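Local structure of Peptide/nickel transport system substrate-binding protein (Listeria monocytogenes serotype 1/2a, 5KZT) at residues 325-330 with 472-477; 425-428 with 434-437; 294-299 with 392-397. The protein binds peptides as an OppA-type solute-binding protein and probably passes them to a membrane transporter for uptake into the cell. All blocks are in the same frame, centred on the assembly; numbering follows the deposited sequence.

How the interactions relate
Interaction 2 lies nearest the middle of the protein, beside the bound peptide, and all of its touching residues are buried. Interaction 1 is its neighbour, with centres about 14 Å apart. F326 CZ packs 3.3 Å from P427 CB, and M477 rests on L436 of helix 433-436, yet part of interaction 1 reaches the surface at F328 and P330. Interaction 3 is remote, its centre about 27 Å from that of interaction 2, and joins helix 291-299 to the turn after helix 377-393. Chemistry follows place. The ligand-side contact mixes aromatic rings, a hydrogen bond and a water; interaction 1 sets one indole against backbone and proline; interaction 3 is aliphatic, although buried as well.

Interaction 1: 325-330 with 472-477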
loop_
_atom_site.group_PDB
_atom_site.type_symbol
_atom_site.label_atom_id
_atom_site.label_comp_id
_atom_site.label_asym_id
_atom_site.label_seq_id
_atom_site.Cartn_x
_atom_site.Cartn_y
_atom_site.Cartn_z
ATOM N N GLY A 325 6.388 -12.034 -11.278
ATOM C CA GLY A 325 6.878 -11.032 -12.216
ATOM C C GLY A 325 7.451 -9.776 -11.578
ATOM O O GLY A 325 7.681 -8.803 -12.277
ATOM N N PHE A 326 7.702 -9.804 -10.267
ATOM C CA PHE A 326 8.073 -8.608 -9.524
ATOM C C PHE A 326 9.526 -8.559 -9.028
ATOM O O PHE A 326 10.194 -7.526 -9.131
ATOM C CB PHE A 326 7.115 -8.427 -8.330
ATOM C CG PHE A 326 7.387 -7.173 -7.539
ATOM C CD1 PHE A 326 7.279 -5.935 -8.147
ATOM C CD2 PHE A 326 7.784 -7.232 -6.202
ATOM C CE1 PHE A 326 7.549 -4.762 -7.431
ATOM C CE2 PHE A 326 8.058 -6.073 -5.489
ATOM C CZ PHE A 326 7.933 -4.846 -6.098
ATOM N N THR A 327 10.005 -9.657 -8.468
ATOM C CA THR A 327 11.322 -9.700 -7.833
ATOM C C THR A 327 12.053 -11.014 -8.194
ATOM O O THR A 327 11.430 -12.061 -8.298
ATOM C CB THR A 327 11.156 -9.524 -6.310
ATOM O OG1 THR A 327 12.433 -9.482 -5.694
ATOM C CG2 THR A 327 10.364 -10.641 -5.704
ATOM N N PHE A 328 13.370 -10.932 -8.402
ATOM C CA PHE A 328 14.135 -11.998 -9.034
ATOM C C PHE A 328 15.452 -12.223 -8.317
ATOM O O PHE A 328 16.020 -11.314 -7.718
ATOM C CB PHE A 328 14.418 -11.673 -10.504
ATOM C CG PHE A 328 13.175 -11.447 -11.324
ATOM C CD1 PHE A 328 12.584 -10.188 -11.375
ATOM C CD2 PHE A 328 12.602 -12.489 -12.047
ATOM C CE1 PHE A 328 11.426 -9.978 -12.111
ATOM C CE2 PHE A 328 11.456 -12.276 -12.805
ATOM C CZ PHE A 328 10.857 -11.027 -12.822
ATOM N N ASP A 329 15.902 -13.466 -8.375
ATOM C CA ASP A 329 17.069 -13.957 -7.653
ATOM C C ASP A 329 18.316 -13.216 -8.154
ATOM O O ASP A 329 18.554 -13.171 -9.355
ATOM C CB ASP A 329 17.154 -15.476 -7.905
ATOM C CG ASP A 329 18.251 -16.184 -7.111
ATOM O OD1 ASP A 329 19.274 -15.573 -6.782
ATOM O OD2 ASP A 329 18.102 -17.395 -6.847
ATOM N N PRO A 330 19.121 -12.630 -7.230
ATOM C CA PRO A 330 20.320 -11.918 -7.689
ATOM C C PRO A 330 21.332 -12.855 -8.337
ATOM O O PRO A 330 22.133 -12.410 -9.139
ATOM C CB PRO A 330 20.873 -11.266 -6.402
ATOM C CG PRO A 330 20.359 -12.134 -5.319
ATOM C CD PRO A 330 18.981 -12.546 -5.772
ATOM N N LYS A 472 22.636 -15.290 0.318
ATOM C CA LYS A 472 22.089 -15.920 1.535
ATOM C C LYS A 472 20.798 -15.254 2.016
ATOM O O LYS A 472 19.869 -15.945 2.408
ATOM C CB LYS A 472 23.117 -15.961 2.678
ATOM C CG LYS A 472 24.189 -17.021 2.483
ATOM C CD LYS A 472 24.746 -17.524 3.809
ATOM C CE LYS A 472 25.848 -18.556 3.612
ATOM N NZ LYS A 472 27.049 -17.978 2.932
ATOM N N ARG A 473 20.745 -13.918 1.979
ATOM C CA ARG A 473 19.527 -13.180 2.349
ATOM C C ARG A 473 18.380 -13.595 1.443
ATOM O O ARG A 473 17.296 -13.931 1.919
ATOM C CB ARG A 473 19.754 -11.669 2.258
ATOM C CG ARG A 473 18.513 -10.823 2.510
ATOM C CD ARG A 473 18.838 -9.358 2.747
ATOM N NE ARG A 473 17.621 -8.540 2.757
ATOM C CZ ARG A 473 16.985 -8.076 1.668
ATOM N NH1 ARG A 473 17.439 -8.324 0.435
ATOM N NH2 ARG A 473 15.876 -7.353 1.815
ATOM N N TRP A 474 18.635 -13.580 0.137
ATOM C CA TRP A 474 17.609 -13.966 -0.838
ATOM C C TRP A 474 17.099 -15.384 -0.566
ATOM O O TRP A 474 15.889 -15.593 -0.431
ATOM C CB TRP A 474 18.148 -13.858 -2.271
ATOM C CG TRP A 474 17.169 -14.362 -3.274
ATOM C CD1 TRP A 474 17.069 -15.638 -3.765
ATOM C CD2 TRP A 474 16.131 -13.611 -3.882
ATOM N NE1 TRP A 474 16.012 -15.720 -4.653
ATOM C CE2 TRP A 474 15.423 -14.487 -4.741
ATOM C CE3 TRP A 474 15.727 -12.276 -3.792
ATOM C CZ2 TRP A 474 14.348 -14.056 -5.532
ATOM C CZ3 TRP A 474 14.639 -11.850 -4.560
ATOM C CH2 TRP A 474 13.965 -12.740 -5.422
ATOM N N ASP A 475 18.018 -16.346 -0.456
ATOM C CA ASP A 475 17.629 -17.754 -0.246
ATOM C C ASP A 475 16.742 -17.933 0.995
ATOM O O ASP A 475 15.766 -18.685 0.972
ATOM C CB ASP A 475 18.852 -18.692 -0.167
ATOM C CG ASP A 475 19.669 -18.723 -1.464
ATOM O OD1 ASP A 475 19.168 -18.263 -2.507
ATOM O OD2 ASP A 475 20.822 -19.194 -1.431
ATOM N N GLU A 476 17.081 -17.216 2.062
ATOM C CA GLU A 476 16.306 -17.265 3.291
ATOM C C GLU A 476 14.921 -16.663 3.115
ATOM O O GLU A 476 13.951 -17.249 3.578
ATOM C CB GLU A 476 17.067 -16.590 4.431
ATOM C CG GLU A 476 18.347 -17.330 4.813
ATOM C CD GLU A 476 18.093 -18.659 5.516
ATOM O OE1 GLU A 476 17.715 -18.640 6.708
ATOM O OE2 GLU A 476 18.299 -19.730 4.889
ATOM N N MET A 477 14.820 -15.541 2.400
ATOM C CA MET A 477 13.508 -14.954 2.089
ATOM C C MET A 477 12.602 -15.925 1.328
ATOM O O MET A 477 11.405 -15.967 1.572
ATOM C CB MET A 477 13.660 -13.622 1.326
ATOM C CG MET A 477 14.143 -12.477 2.219
ATOM S SD MET A 477 14.053 -10.824 1.513
ATOM C CE MET A 477 15.115 -11.025 0.087
#
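CH-pi packing of a helix tryptophan against a proline-containing loop joins the loop ahead of helix 336-340 to helix 471-487. W474 extends from the helix with CG anti to the backbone N (chi1 175°), and F328, D329 and P330 line up along one face of its indole. D329 CA stands 3.7 Å from the centroid of the six-membered ring. P330 CD takes the five-membered ring, 3.8 Å from its centroid, and each lies 27° off the ring normal. Both are carbons bonded to an amide nitrogen, whose somewhat acidic hydrogens suit an electron-rich indole. The carbonyl of F328 covers the far rim, its C atom 3.3 Å from W474 CH2. T327, a small polar residue, puts OG1 at the ring edge, 3.4 Å from W474 CZ3.

The polar end of the indole looks elsewhere: NE1 donates to E339 OE1. The D329 carboxylate merely tilts over that end, its plane 31° from the ring, and its OD1 accepts from the backbone N of G331 and from Q471 NE2. Q471 NE2 also reaches D475 OD1, so one amide links two acids and probably eases the repulsion between them. E339 adds further negative charge, which may raise the affinity of D329 for a proton. D329 OD2 lies 4.6 Å from D475 OD1.

Interaction 2: 425-428 with 434-437; sequences WGPD and TFLD
The edge of the W425 indole points at the face of F435 in an offset edge-to-face pair, the five-membered ring centroid 5.1 Å from the phenyl centroid and the planes 75° apart. W425 CD1 leads the approach, 3.6 Å from F435 CD1. Close to the indole plane, T434 OG1 lies at the same nitrogen-bearing rim. The carbonyl O of W425 sits in turn at the edge of the F435 ring, 3.4 Å from CE1, where the slightly positive aromatic hydrogens suit an oxygen. P427 runs beside F435 and approaches it obliquely, CB 3.8 Å from CE2. P427 CB rests on both the F435 ring and the T434 methyl, which also touch each other, and lies 3.7 Å from T434 CG2.

T434 divides its two branches by chemistry. With OG1 anti to the backbone N (chi1 -170°), the hydroxyl faces the loop after strand 420-425 and accepts an almost straight hydrogen bond from D428 N, 3.0 Å long with an angle of 175° at the hydrogen. A water also bonds to T434 OG1 and donates to D428 OD2 at 2.7 Å. The hydroxyl thus holds the D428 backbone directly and its carboxylate through the water, while Y113 OH bonds to OD2 as a second support.

Fixed in this way, D428 uses OD1 to hydrogen-bond the backbone of the bound peptide, G426 adds backbone hydrogen bonds, and W425 packs against the ligand main chain. Gripping the peptide by its backbone is consistent with the tolerance of varied side chains known for OppA proteins. The short connection from strand 420-425 to helix 433-436 therefore forms part of the peptide-binding site.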
loop_
_atom_site.group_PDB
_atom_site.type_symbol
_atom_site.label_atom_id
_atom_site.label_comp_id
_atom_site.label_asym_id
_atom_site.label_seq_id
_atom_site.Cartn_x
_atom_site.Cartn_y
_atom_site.Cartn_z
ATOM N N TRP A 425 -1.877 -5.918 -0.251
ATOM C CA TRP A 425 -0.641 -5.194 -0.116
ATOM C C TRP A 425 -0.032 -4.970 -1.466
ATOM O O TRP A 425 0.106 -5.913 -2.250
ATOM C CB TRP A 425 0.333 -5.954 0.776
ATOM C CG TRP A 425 1.520 -5.154 1.168
ATOM C CD1 TRP A 425 2.787 -5.259 0.666
ATOM C CD2 TRP A 425 1.565 -4.140 2.157
ATOM N NE1 TRP A 425 3.621 -4.363 1.282
ATOM C CE2 TRP A 425 2.903 -3.666 2.211
ATOM C CE3 TRP A 425 0.612 -3.583 3.018
ATOM C CZ2 TRP A 425 3.308 -2.657 3.093
ATOM C CZ3 TRP A 425 1.007 -2.575 3.889
ATOM C CH2 TRP A 425 2.349 -2.127 3.924
ATOM N N GLY A 426 0.349 -3.722 -1.706
ATOM C CA GLY A 426 1.149 -3.325 -2.854
ATOM C C GLY A 426 2.554 -2.993 -2.391
ATOM O O GLY A 426 2.749 -2.484 -1.272
ATOM N N PRO A 427 3.555 -3.258 -3.234
ATOM C CA PRO A 427 4.940 -3.113 -2.799
ATOM C C PRO A 427 5.368 -1.660 -2.646
ATOM O O PRO A 427 4.959 -0.823 -3.438
ATOM C CB PRO A 427 5.720 -3.788 -3.915
ATOM C CG PRO A 427 4.867 -3.567 -5.128
ATOM C CD PRO A 427 3.458 -3.669 -4.646
ATOM N N ASP A 428 6.217 -1.391 -1.660
ATOM C CA ASP A 428 6.801 -0.051 -1.461
ATOM C C ASP A 428 8.215 0.083 -2.023
ATOM O O ASP A 428 8.720 1.194 -2.107
ATOM C CB ASP A 428 6.802 0.288 0.027
ATOM C CG ASP A 428 5.421 0.176 0.639
ATOM O OD1 ASP A 428 4.434 0.460 -0.067
ATOM O OD2 ASP A 428 5.308 -0.243 1.801
ATOM N N THR A 434 9.371 -6.254 1.286
ATOM C CA THR A 434 8.213 -5.367 1.363
ATOM C C THR A 434 6.926 -6.136 1.731
ATOM O O THR A 434 6.097 -5.629 2.487
ATOM C CB THR A 434 8.019 -4.497 0.101
ATOM O OG1 THR A 434 7.005 -3.504 0.362
ATOM C CG2 THR A 434 7.653 -5.326 -1.137
ATOM N N PHE A 435 6.796 -7.373 1.248
ATOM C CA PHE A 435 5.678 -8.256 1.617
ATOM C C PHE A 435 5.944 -9.068 2.892
ATOM O O PHE A 435 5.098 -9.135 3.802
ATOM C CB PHE A 435 5.376 -9.226 0.466
ATOM C CG PHE A 435 4.820 -8.547 -0.771
ATOM C CD1 PHE A 435 3.453 -8.376 -0.922
ATOM C CD2 PHE A 435 5.667 -8.086 -1.776
ATOM C CE1 PHE A 435 2.947 -7.740 -2.047
ATOM C CE2 PHE A 435 5.166 -7.436 -2.889
ATOM C CZ PHE A 435 3.796 -7.263 -3.017
ATOM N N LEU A 436 7.107 -9.687 2.958
ATOM C CA LEU A 436 7.371 -10.655 4.030
ATOM C C LEU A 436 7.456 -10.002 5.412
ATOM O O LEU A 436 7.000 -10.582 6.396
ATOM C CB LEU A 436 8.638 -11.450 3.726
ATOM C CG LEU A 436 8.659 -12.284 2.427
ATOM C CD1 LEU A 436 10.078 -12.716 2.082
ATOM C CD2 LEU A 436 7.755 -13.490 2.532
ATOM N N ASP A 437 8.007 -8.788 5.475
ATOM C CA ASP A 437 8.159 -8.082 6.731
ATOM C C ASP A 437 6.850 -7.752 7.455
ATOM O O ASP A 437 6.860 -7.486 8.653
ATOM C CB ASP A 437 8.917 -6.776 6.522
ATOM C CG ASP A 437 10.383 -6.981 6.258
ATOM O OD1 ASP A 437 10.907 -8.118 6.350
ATOM O OD2 ASP A 437 11.034 -5.976 5.953
HETATM O O HOH W 1 7.293 -1.973 2.569
#

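Interaction 3: 294-299 with 392-397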
loop_
_atom_site.group_PDB
_atom_site.type_symbol
_atom_site.label_atom_id
_atom_site.label_comp_id
_atom_site.label_asym_id
_atom_site.label_seq_id
_atom_site.Cartn_x
_atom_site.Cartn_y
_atom_site.Cartn_z
ATOM N N ARG A 294 -7.931 -22.345 10.161
ATOM C CA ARG A 294 -7.335 -21.456 9.139
ATOM C C ARG A 294 -7.188 -22.180 7.790
ATOM O O ARG A 294 -7.549 -21.638 6.736
ATOM C CB ARG A 294 -5.958 -20.923 9.586
ATOM C CG ARG A 294 -6.018 -20.030 10.821
ATOM C CD ARG A 294 -4.770 -19.200 10.970
ATOM N NE ARG A 294 -3.545 -19.978 11.176
ATOM C CZ ARG A 294 -3.112 -20.471 12.337
ATOM N NH1 ARG A 294 -3.819 -20.355 13.468
ATOM N NH2 ARG A 294 -1.949 -21.125 12.365
ATOM N N LYS A 295 -6.657 -23.405 7.856
ATOM C CA LYS A 295 -6.419 -24.247 6.676
ATOM C C LYS A 295 -7.731 -24.580 5.960
ATOM O O LYS A 295 -7.771 -24.604 4.737
ATOM C CB LYS A 295 -5.687 -25.543 7.075
ATOM C CG LYS A 295 -5.305 -26.431 5.896
ATOM C CD LYS A 295 -4.561 -27.692 6.320
ATOM C CE LYS A 295 -3.104 -27.423 6.686
ATOM N NZ LYS A 295 -2.317 -27.006 5.492
ATOM N N ALA A 296 -8.780 -24.847 6.738
ATOM C CA ALA A 296 -10.098 -25.192 6.182
ATOM C C ALA A 296 -10.646 -24.050 5.331
ATOM O O ALA A 296 -11.025 -24.264 4.173
ATOM C CB ALA A 296 -11.074 -25.524 7.288
ATOM N N ILE A 297 -10.667 -22.844 5.908
ATOM C CA ILE A 297 -11.124 -21.646 5.187
ATOM C C ILE A 297 -10.218 -21.405 3.958
ATOM O O ILE A 297 -10.711 -21.153 2.852
ATOM C CB ILE A 297 -11.111 -20.389 6.104
ATOM C CG1 ILE A 297 -12.076 -20.540 7.296
ATOM C CG2 ILE A 297 -11.386 -19.103 5.325
ATOM C CD1 ILE A 297 -13.522 -20.712 6.971
ATOM N N ALA A 298 -8.902 -21.515 4.161
ATOM C CA ALA A 298 -7.929 -21.187 3.121
ATOM C C ALA A 298 -8.110 -22.025 1.865
ATOM O O ALA A 298 -8.106 -21.485 0.757
ATOM C CB ALA A 298 -6.505 -21.358 3.630
ATOM N N LEU A 299 -8.249 -23.331 2.061
ATOM C CA LEU A 299 -8.274 -24.282 0.965
ATOM C C LEU A 299 -9.652 -24.464 0.349
ATOM O O LEU A 299 -9.776 -25.173 -0.651
ATOM C CB LEU A 299 -7.712 -25.622 1.421
ATOM C CG LEU A 299 -6.282 -25.640 1.952
ATOM C CD1 LEU A 299 -5.923 -27.074 2.299
ATOM C CD2 LEU A 299 -5.280 -25.073 0.967
ATOM N N LYS A 392 -20.965 -23.521 1.505
ATOM C CA LYS A 392 -21.298 -24.755 0.790
ATOM C C LYS A 392 -20.277 -25.869 1.052
ATOM O O LYS A 392 -20.650 -27.030 1.091
ATOM C CB LYS A 392 -21.471 -24.519 -0.714
ATOM C CG LYS A 392 -20.180 -24.493 -1.519
ATOM C CD LYS A 392 -20.443 -24.355 -3.006
ATOM C CE LYS A 392 -19.132 -24.297 -3.771
ATOM N NZ LYS A 392 -19.367 -23.726 -5.122
ATOM N N ASN A 393 -19.002 -25.511 1.217
ATOM C CA ASN A 393 -17.912 -26.495 1.338
ATOM C C ASN A 393 -17.656 -26.992 2.775
ATOM O O ASN A 393 -17.185 -28.114 2.946
ATOM C CB ASN A 393 -16.597 -25.945 0.744
ATOM C CG ASN A 393 -16.612 -25.873 -0.791
ATOM O OD1 ASN A 393 -17.245 -26.679 -1.446
ATOM N ND2 ASN A 393 -15.871 -24.925 -1.356
ATOM N N LEU A 394 -17.964 -26.166 3.779
ATOM C CA LEU A 394 -17.641 -26.458 5.166
ATOM C C LEU A 394 -18.900 -26.501 6.049
ATOM O O LEU A 394 -19.343 -25.474 6.571
ATOM C CB LEU A 394 -16.655 -25.411 5.686
ATOM C CG LEU A 394 -15.329 -25.268 4.940
ATOM C CD1 LEU A 394 -14.488 -24.245 5.673
ATOM C CD2 LEU A 394 -14.577 -26.588 4.844
ATOM N N ASP A 395 -19.442 -27.706 6.236
ATOM C CA ASP A 395 -20.723 -27.928 6.934
ATOM C C ASP A 395 -20.652 -27.438 8.371
ATOM O O ASP A 395 -19.743 -27.820 9.108
ATOM C CB ASP A 395 -21.089 -29.419 6.953
ATOM C CG ASP A 395 -21.350 -30.004 5.563
ATOM O OD1 ASP A 395 -21.619 -29.255 4.606
ATOM O OD2 ASP A 395 -21.289 -31.244 5.428
ATOM N N GLY A 396 -21.621 -26.611 8.758
ATOM C CA GLY A 396 -21.667 -25.999 10.085
ATOM C C GLY A 396 -20.993 -24.638 10.186
ATOM O O GLY A 396 -20.888 -24.082 11.271
ATOM N N LEU A 397 -20.530 -24.090 9.068
ATOM C CA LEU A 397 -19.901 -22.770 9.061
ATOM C C LEU A 397 -20.918 -21.735 8.595
ATOM O O LEU A 397 -21.533 -21.894 7.536
ATOM C CB LEU A 397 -18.669 -22.762 8.147
ATOM C CG LEU A 397 -17.902 -21.438 8.053
ATOM C CD1 LEU A 397 -17.269 -21.043 9.375
ATOM C CD2 LEU A 397 -16.835 -21.516 6.977
#
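I297 CD1 meets two leucine methyls. It is pressed to 3.4 Å against L397 CD2, tighter than usual for carbons, and lies 3.9 Å from L394 CD1. Both leucine side chains cross the isoleucine at about a right angle, so contact is made by the ends of branches and not along their length. I297 CG1 is anti to the carbonyl carbon (chi1 -62°), which carries the long branch out from helix 291-299 to the leucines. A296 lies one step earlier on the same helix. Its small side chain leaves space for L394 CD1, which comes within 4.0 Å of A296 CB and 3.8 Å of A296 O.

What places the leucines is the turn that follows helix 377-393. L394 is the first residue to leave helical backbone angles, and a type II beta turn brings L397 back beside it, closed by the hydrogen bond from L397 N to L394 O. G396 takes the third position of that turn with positive phi (92°), where a side chain would strike the preceding carbonyl.

Further out, apolar neighbours complete the core: W355 of helix 348-362 touches A296 and L394, and L390 touches I297 and L397. Polar groups fix the frame, since N393 ND2 bonds to A300 O just past helix 291-299, and W355 NE1 bonds to D395 O in the turn.

L397 opens strand 397-404, which pairs in parallel with strand 367-374. Strand 367-374, helix 377-393 and strand 397-404 thus form a beta-alpha-beta crossover, the recurring unit of the alpha/beta lobes in the periplasmic-binding-protein fold, and this contact packs its helix-to-strand turn against helix 291-299.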